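Putative sugar ABC transporter, substrate-binding protein (Clostridium phytofermentans, PDB 4WZZ) probably serves as the sugar-capturing component of an ABC importer, and is seen here holding L-rhamnose in the cleft between its two lobes. Local coordinates at residues A124-P127 and A128-A132; V139-D143 and S144-A148. All coordinates share one frame; numbering follows the deposited sequence.

Interaction 1. Residues A124-P127 and A128-A132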
ATOM      1  N   ALA A 124     -14.405  10.258   2.411  1.00 26.40           N
ATOM      2  CA  ALA A 124     -15.530   9.842   3.246  1.00 23.53           C
ATOM      3  C   ALA A 124     -15.199   9.837   4.731  1.00 24.60           C
ATOM      4  O   ALA A 124     -16.095   9.933   5.572  1.00 27.65           O
ATOM      5  CB  ALA A 124     -16.024   8.465   2.807  1.00 27.47           C
ATOM      6  N   LEU A 125     -13.917   9.743   5.061  1.00 23.51           N
ATOM      7  CA  LEU A 125     -13.508   9.687   6.461  1.00 25.12           C
ATOM      8  C   LEU A 125     -13.375  11.071   7.092  1.00 24.10           C
ATOM      9  O   LEU A 125     -13.095  11.188   8.288  1.00 25.58           O
ATOM     10  CB  LEU A 125     -12.171   8.955   6.575  1.00 20.03           C
ATOM     11  CG  LEU A 125     -12.067   7.619   5.845  1.00 21.08           C
ATOM     12  CD1 LEU A 125     -10.663   7.085   6.034  1.00 22.97           C
ATOM     13  CD2 LEU A 125     -13.102   6.637   6.380  1.00 23.45           C
ATOM     14  N   GLU A 126     -13.569  12.120   6.292  1.00 25.71           N
ATOM     15  CA  GLU A 126     -13.198  13.456   6.726  1.00 27.18           C
ATOM     16  C   GLU A 126     -14.028  13.912   7.935  1.00 27.40           C
ATOM     17  O   GLU A 126     -13.481  14.495   8.868  1.00 30.91           O
ATOM     18  CB  GLU A 126     -13.280  14.478   5.582  1.00 29.77           C
ATOM     19  CG  GLU A 126     -12.991  15.913   6.060  1.00 29.04           C
ATOM     20  CD  GLU A 126     -12.741  16.916   4.943  1.00 31.00           C
ATOM     21  OE1 GLU A 126     -12.682  16.536   3.749  1.00 29.56           O
ATOM     22  OE2 GLU A 126     -12.592  18.105   5.283  1.00 31.11           O
ATOM     23  N   PRO A 127     -15.343  13.664   7.923  1.00 28.96           N
ATOM     24  CA  PRO A 127     -16.081  14.116   9.113  1.00 31.33           C
ATOM     25  C   PRO A 127     -15.624  13.444  10.413  1.00 32.99           C
ATOM     26  O   PRO A 127     -15.450  14.136  11.420  1.00 36.03           O
ATOM     27  CB  PRO A 127     -17.526  13.732   8.791  1.00 35.15           C
ATOM     28  CG  PRO A 127     -17.592  13.746   7.308  1.00 34.02           C
ATOM     29  CD  PRO A 127     -16.249  13.270   6.831  1.00 29.73           C
ATOM     30  N   ALA A 128     -15.428  12.130  10.399  1.00 28.14           N
ATOM     31  CA  ALA A 128     -15.040  11.440  11.622  1.00 28.02           C
ATOM     32  C   ALA A 128     -13.643  11.863  12.071  1.00 29.07           C
ATOM     33  O   ALA A 128     -13.392  12.046  13.272  1.00 29.02           O
ATOM     34  CB  ALA A 128     -15.115   9.945  11.433  1.00 26.92           C
ATOM     35  N   LEU A 129     -12.735  12.031  11.106  1.00 26.69           N
ATOM     36  CA  LEU A 129     -11.366  12.403  11.422  1.00 26.40           C
ATOM     37  C   LEU A 129     -11.280  13.851  11.875  1.00 27.91           C
ATOM     38  O   LEU A 129     -10.437  14.209  12.706  1.00 28.31           O
ATOM     39  CB  LEU A 129     -10.444  12.155  10.230  1.00 24.95           C
ATOM     40  CG  LEU A 129     -10.274  10.673   9.887  1.00 23.44           C
ATOM     41  CD1 LEU A 129      -9.399  10.522   8.637  1.00 22.19           C
ATOM     42  CD2 LEU A 129      -9.692   9.896  11.085  1.00 24.65           C
ATOM     43  N   THR A 130     -12.147  14.689  11.325  1.00 28.84           N
ATOM     44  CA  THR A 130     -12.222  16.070  11.789  1.00 30.49           C
ATOM     45  C   THR A 130     -12.726  16.097  13.233  1.00 33.28           C
ATOM     46  O   THR A 130     -12.212  16.853  14.057  1.00 34.95           O
ATOM     47  CB  THR A 130     -13.128  16.909  10.884  1.00 31.31           C
ATOM     48  OG1 THR A 130     -12.557  16.965   9.575  1.00 30.98           O
ATOM     49  CG2 THR A 130     -13.265  18.334  11.417  1.00 35.12           C
ATOM     50  N   GLU A 131     -13.723  15.270  13.538  1.00 31.86           N
ATOM     51  CA  GLU A 131     -14.227  15.157  14.908  1.00 33.09           C
ATOM     52  C   GLU A 131     -13.101  14.715  15.838  1.00 32.64           C
ATOM     53  O   GLU A 131     -12.992  15.195  16.962  1.00 33.92           O
ATOM     54  CB  GLU A 131     -15.405  14.175  14.986  1.00 33.04           C
ATOM     55  CG  GLU A 131     -15.921  13.911  16.406  1.00 38.35           C
ATOM     56  CD  GLU A 131     -16.443  15.173  17.115  1.00 47.09           C
ATOM     57  OE1 GLU A 131     -16.605  16.228  16.457  1.00 48.39           O
ATOM     58  OE2 GLU A 131     -16.685  15.109  18.342  1.00 46.49           O
ATOM     59  N   ALA A 132     -12.277  13.778  15.379  1.00 30.90           N
ATOM     60  CA  ALA A 132     -11.120  13.337  16.160  1.00 31.49           C
ATOM     61  C   ALA A 132     -10.209  14.531  16.435  1.00 31.57           C
ATOM     62  O   ALA A 132      -9.768  14.754  17.567  1.00 32.13           O
ATOM     63  CB  ALA A 132     -10.346  12.237  15.421  1.00 28.45           C
TER
HETATM   64  O   HOH W   1     -16.348  10.253   8.379  1.00 25.74           O
HETATM   65  O   HOH W   2     -12.932  18.917   7.835  1.00 31.76           O

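Interaction 2. Residues V139-D143 and S144-A148. With RAM (alpha-L-rhamnopyranose), chain B.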
ATOM      1  N   VAL A 139      -4.082  13.282  13.950  1.00 25.66           N
ATOM      2  CA  VAL A 139      -4.372  12.317  12.887  1.00 24.10           C
ATOM      3  C   VAL A 139      -3.226  12.243  11.882  1.00 23.02           C
ATOM      4  O   VAL A 139      -2.810  13.260  11.326  1.00 25.76           O
ATOM      5  CB  VAL A 139      -5.675  12.644  12.153  1.00 24.36           C
ATOM      6  CG1 VAL A 139      -5.915  11.610  11.033  1.00 24.40           C
ATOM      7  CG2 VAL A 139      -6.844  12.663  13.116  1.00 25.48           C
ATOM      8  N   LEU A 140      -2.737  11.030  11.661  1.00 21.75           N
ATOM      9  CA  LEU A 140      -1.688  10.737  10.690  1.00 20.66           C
ATOM     10  C   LEU A 140      -2.261   9.682   9.743  1.00 20.12           C
ATOM     11  O   LEU A 140      -3.140   8.917  10.125  1.00 19.33           O
ATOM     12  CB  LEU A 140      -0.463  10.183  11.433  1.00 26.09           C
ATOM     13  CG  LEU A 140       0.715   9.630  10.654  1.00 26.19           C
ATOM     14  CD1 LEU A 140       2.003   9.907  11.384  1.00 26.88           C
ATOM     15  CD2 LEU A 140       0.538   8.125  10.418  1.00 29.15           C
ATOM     16  N   SER A 141      -1.796   9.661   8.503  1.00 18.66           N
ATOM     17  CA  SER A 141      -2.256   8.648   7.572  1.00 17.57           C
ATOM     18  C   SER A 141      -1.034   7.885   7.080  1.00 18.73           C
ATOM     19  O   SER A 141       0.059   8.446   7.032  1.00 18.24           O
ATOM     20  CB  SER A 141      -3.019   9.339   6.439  1.00 20.80           C
ATOM     21  OG  SER A 141      -3.504   8.439   5.484  1.00 22.33           O
ATOM     22  N   LEU A 142      -1.220   6.601   6.746  1.00 16.26           N
ATOM     23  CA  LEU A 142      -0.165   5.772   6.171  1.00 18.72           C
ATOM     24  C   LEU A 142      -0.769   4.830   5.136  1.00 13.67           C
ATOM     25  O   LEU A 142      -1.962   4.524   5.194  1.00 14.55           O
ATOM     26  CB  LEU A 142       0.605   4.952   7.222  1.00 14.39           C
ATOM     27  CG  LEU A 142      -0.043   3.680   7.781  1.00 14.45           C
ATOM     28  CD1 LEU A 142       0.940   2.885   8.628  1.00 15.15           C
ATOM     29  CD2 LEU A 142      -1.280   4.017   8.595  1.00 17.04           C
ATOM     30  N   ASP A 143       0.077   4.372   4.212  1.00 12.92           N
ATOM     31  CA  ASP A 143      -0.259   3.304   3.244  1.00 13.04           C
ATOM     32  C   ASP A 143      -1.218   3.797   2.172  1.00 13.04           C
ATOM     33  O   ASP A 143      -0.946   3.675   0.968  1.00 13.82           O
ATOM     34  CB  ASP A 143      -0.833   2.082   3.972  1.00 12.27           C
ATOM     35  CG  ASP A 143      -1.155   0.933   3.042  1.00 12.05           C
ATOM     36  OD1 ASP A 143      -0.314   0.592   2.186  1.00 10.86           O
ATOM     37  OD2 ASP A 143      -2.251   0.372   3.203  1.00 10.91           O
ATOM     38  N   SER A 144      -2.347   4.336   2.605  1.00 13.23           N
ATOM     39  CA  SER A 144      -3.363   4.866   1.705  1.00 13.18           C
ATOM     40  C   SER A 144      -3.882   6.173   2.311  1.00 14.31           C
ATOM     41  O   SER A 144      -4.373   6.201   3.443  1.00 14.83           O
ATOM     42  CB  SER A 144      -4.486   3.836   1.530  1.00 16.77           C
ATOM     43  OG  SER A 144      -5.519   4.314   0.680  1.00 14.57           O
ATOM     44  N   ALA A 145      -3.744   7.258   1.565  1.00 15.76           N
ATOM     45  CA  ALA A 145      -3.928   8.590   2.148  1.00 16.41           C
ATOM     46  C   ALA A 145      -5.393   8.982   2.340  1.00 17.66           C
ATOM     47  O   ALA A 145      -6.231   8.773   1.455  1.00 17.11           O
ATOM     48  CB  ALA A 145      -3.223   9.638   1.280  1.00 17.05           C
ATOM     49  N   THR A 146      -5.685   9.589   3.490  1.00 17.64           N
ATOM     50  CA  THR A 146      -6.881  10.399   3.625  1.00 20.58           C
ATOM     51  C   THR A 146      -6.566  11.690   2.897  1.00 23.04           C
ATOM     52  O   THR A 146      -5.410  11.961   2.577  1.00 24.69           O
ATOM     53  CB  THR A 146      -7.170  10.805   5.070  1.00 25.12           C
ATOM     54  OG1 THR A 146      -6.047  11.541   5.577  1.00 31.60           O
ATOM     55  CG2 THR A 146      -7.407   9.583   5.929  1.00 24.91           C
ATOM     56  N   ASN A 147      -7.572  12.511   2.662  1.00 23.59           N
ATOM     57  CA  ASN A 147      -7.289  13.770   1.986  1.00 25.90           C
ATOM     58  C   ASN A 147      -6.450  14.725   2.857  1.00 26.11           C
ATOM     59  O   ASN A 147      -6.162  14.426   4.006  1.00 24.13           O
ATOM     60  CB  ASN A 147      -8.565  14.408   1.441  1.00 22.70           C
ATOM     61  CG  ASN A 147      -9.509  14.903   2.509  1.00 23.34           C
ATOM     62  OD1 ASN A 147      -9.104  15.329   3.593  1.00 26.42           O
ATOM     63  ND2 ASN A 147     -10.791  14.850   2.195  1.00 24.12           N
ATOM     64  N   ALA A 148      -6.026  15.859   2.298  1.00 22.56           N
ATOM     65  CA  ALA A 148      -5.093  16.752   2.999  1.00 23.63           C
ATOM     66  C   ALA A 148      -5.716  17.442   4.213  1.00 29.35           C
ATOM     67  O   ALA A 148      -5.007  17.818   5.149  1.00 33.38           O
ATOM     68  CB  ALA A 148      -4.559  17.801   2.052  1.00 25.31           C
TER
HETATM   69  C1  RAM B 401      -2.852  -4.384  -0.115  1.00  9.99           C
HETATM   70  C2  RAM B 401      -3.463  -3.106   0.446  1.00  9.31           C
HETATM   71  C3  RAM B 401      -2.409  -2.039   0.747  1.00  9.34           C
HETATM   72  C4  RAM B 401      -1.451  -1.867  -0.426  1.00  8.93           C
HETATM   73  C5  RAM B 401      -0.891  -3.221  -0.860  1.00  6.38           C
HETATM   74  C6  RAM B 401      -0.011  -3.098  -2.094  1.00  7.27           C
HETATM   75  O1  RAM B 401      -2.167  -5.034   0.898  1.00 14.55           O
HETATM   76  O2  RAM B 401      -4.371  -2.665  -0.515  1.00  9.58           O
HETATM   77  O3  RAM B 401      -3.111  -0.840   1.065  1.00  9.79           O
HETATM   78  O4  RAM B 401      -0.397  -0.995  -0.057  1.00  8.74           O
HETATM   79  O5  RAM B 401      -1.926  -4.120  -1.155  1.00  8.18           O

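Interaction 1. Residues A124-P127 and A128-A132
Thr130 folds its hydroxyl back onto Glu126, one turn earlier in the helix, and its atoms can be followed outward. CB sits 3.2 Å from Glu126 O. From there OG1, anti to the carbonyl carbon (chi1 -64°), turns down the helix and donates to Glu126 O at 2.7 Å. It comes from above the carbonyl plane, 38° out of it, while Thr130 N donates to the same oxygen from the opposite face at 2.8 Å. Two donors of one residue therefore grip Glu126 O. OG1 also accepts a hydrogen bond from a water that donates to Glu126 OE2 as well; this water bridges two side chains that run side by side in the same direction. The other carboxylate oxygen, Glu126 OE1, bonds to Asn147.

On the buried side, Leu129 CD1 packs against Leu125 CB at 3.8 Å, and Leu129 N donates to Leu125 O at 3.0 Å with an N-H...O angle of 162°. Ile101 of helix 97-110 and Ile117 of strand 114-117 press on Leu125, which places this face against the lobe interior. Just before these regular bonds begin, a water takes over the step: it donates to Ala124 O and accepts from Ala128 N, 2.9 Å away. Pro127 has no N-H to offer, which suits the first turn, and its carbonyl accepts from Glu131 N. Together these bonds mark the amino-terminal turn of helix 126-134, the connecting helix of a beta-alpha-beta crossover between parallel strands 114-117 and 138-142.

Interaction 2. Residues V139-D143 and S144-A148
The rhamnose pocket has one wall at a tight turn on Asp143, where Ser144 N donates to Leu142 O across a single residue at 2.6 Å. The C=O...N angle is only 97°, and the positive phi of Asp143 (73°) identifies a classic gamma turn that ends strand 138-142. The Asp143 carboxylate takes two neighbouring hydroxyls of the sugar, one on each oxygen: rhamnose O4 donates to Asp143 OD1 at 2.7 Å, and rhamnose O3 to Asp143 OD2 at 2.6 Å. This paired grip fixes the rotation of the carboxylate relative to the ring. Tyr68 and Gln157 also hydrogen-bond to OD1 and hold the group from the protein side, whereas Glu72 lies close to OD2, a proximity of like charges that may raise the proton affinity of one of the two acids.

In periplasmic binding proteins of this two-lobed type, loops at the carboxyl ends of parallel strands line the sugar cleft, and 144-148 is such a loop. Ser144 OG bonds to Ala119 O and to the backbone N of Asn192, at the start of helix 191-203 in the other lobe, consistent with a closed cleft. Farther from the sugar, the loop is tied back to its own strand by Ser141. With OG anti to the backbone N (chi1 180°), the hydroxyl accepts from Thr146 N at 3.2 Å and bonds to Ile117 O, where it must be the donor. Thr146 OG1 passes beside Ser141 CB at 3.8 Å and donates to Asn147 O over a long 3.3 Å.

How the interactions relate
Interaction 1 precedes interaction 2 along the chain, and helix 126-134 and strand 138-142 follow each other in the chain, so the two are successive elements of one lobe. Their centres lie 12 Å apart, yet they touch. Besides the Glu126–Asn147 bond between helix start and loop, Leu129 CD1 packs on Thr146 CG2 at 3.5 Å. The helix thus backs the loop that follows the strand, on the mixed sheet containing strands 114-117 and 138-142. Only interaction 2 reaches the sugar; the side chain of Leu125 in interaction 1 stays about 12 Å from rhamnose.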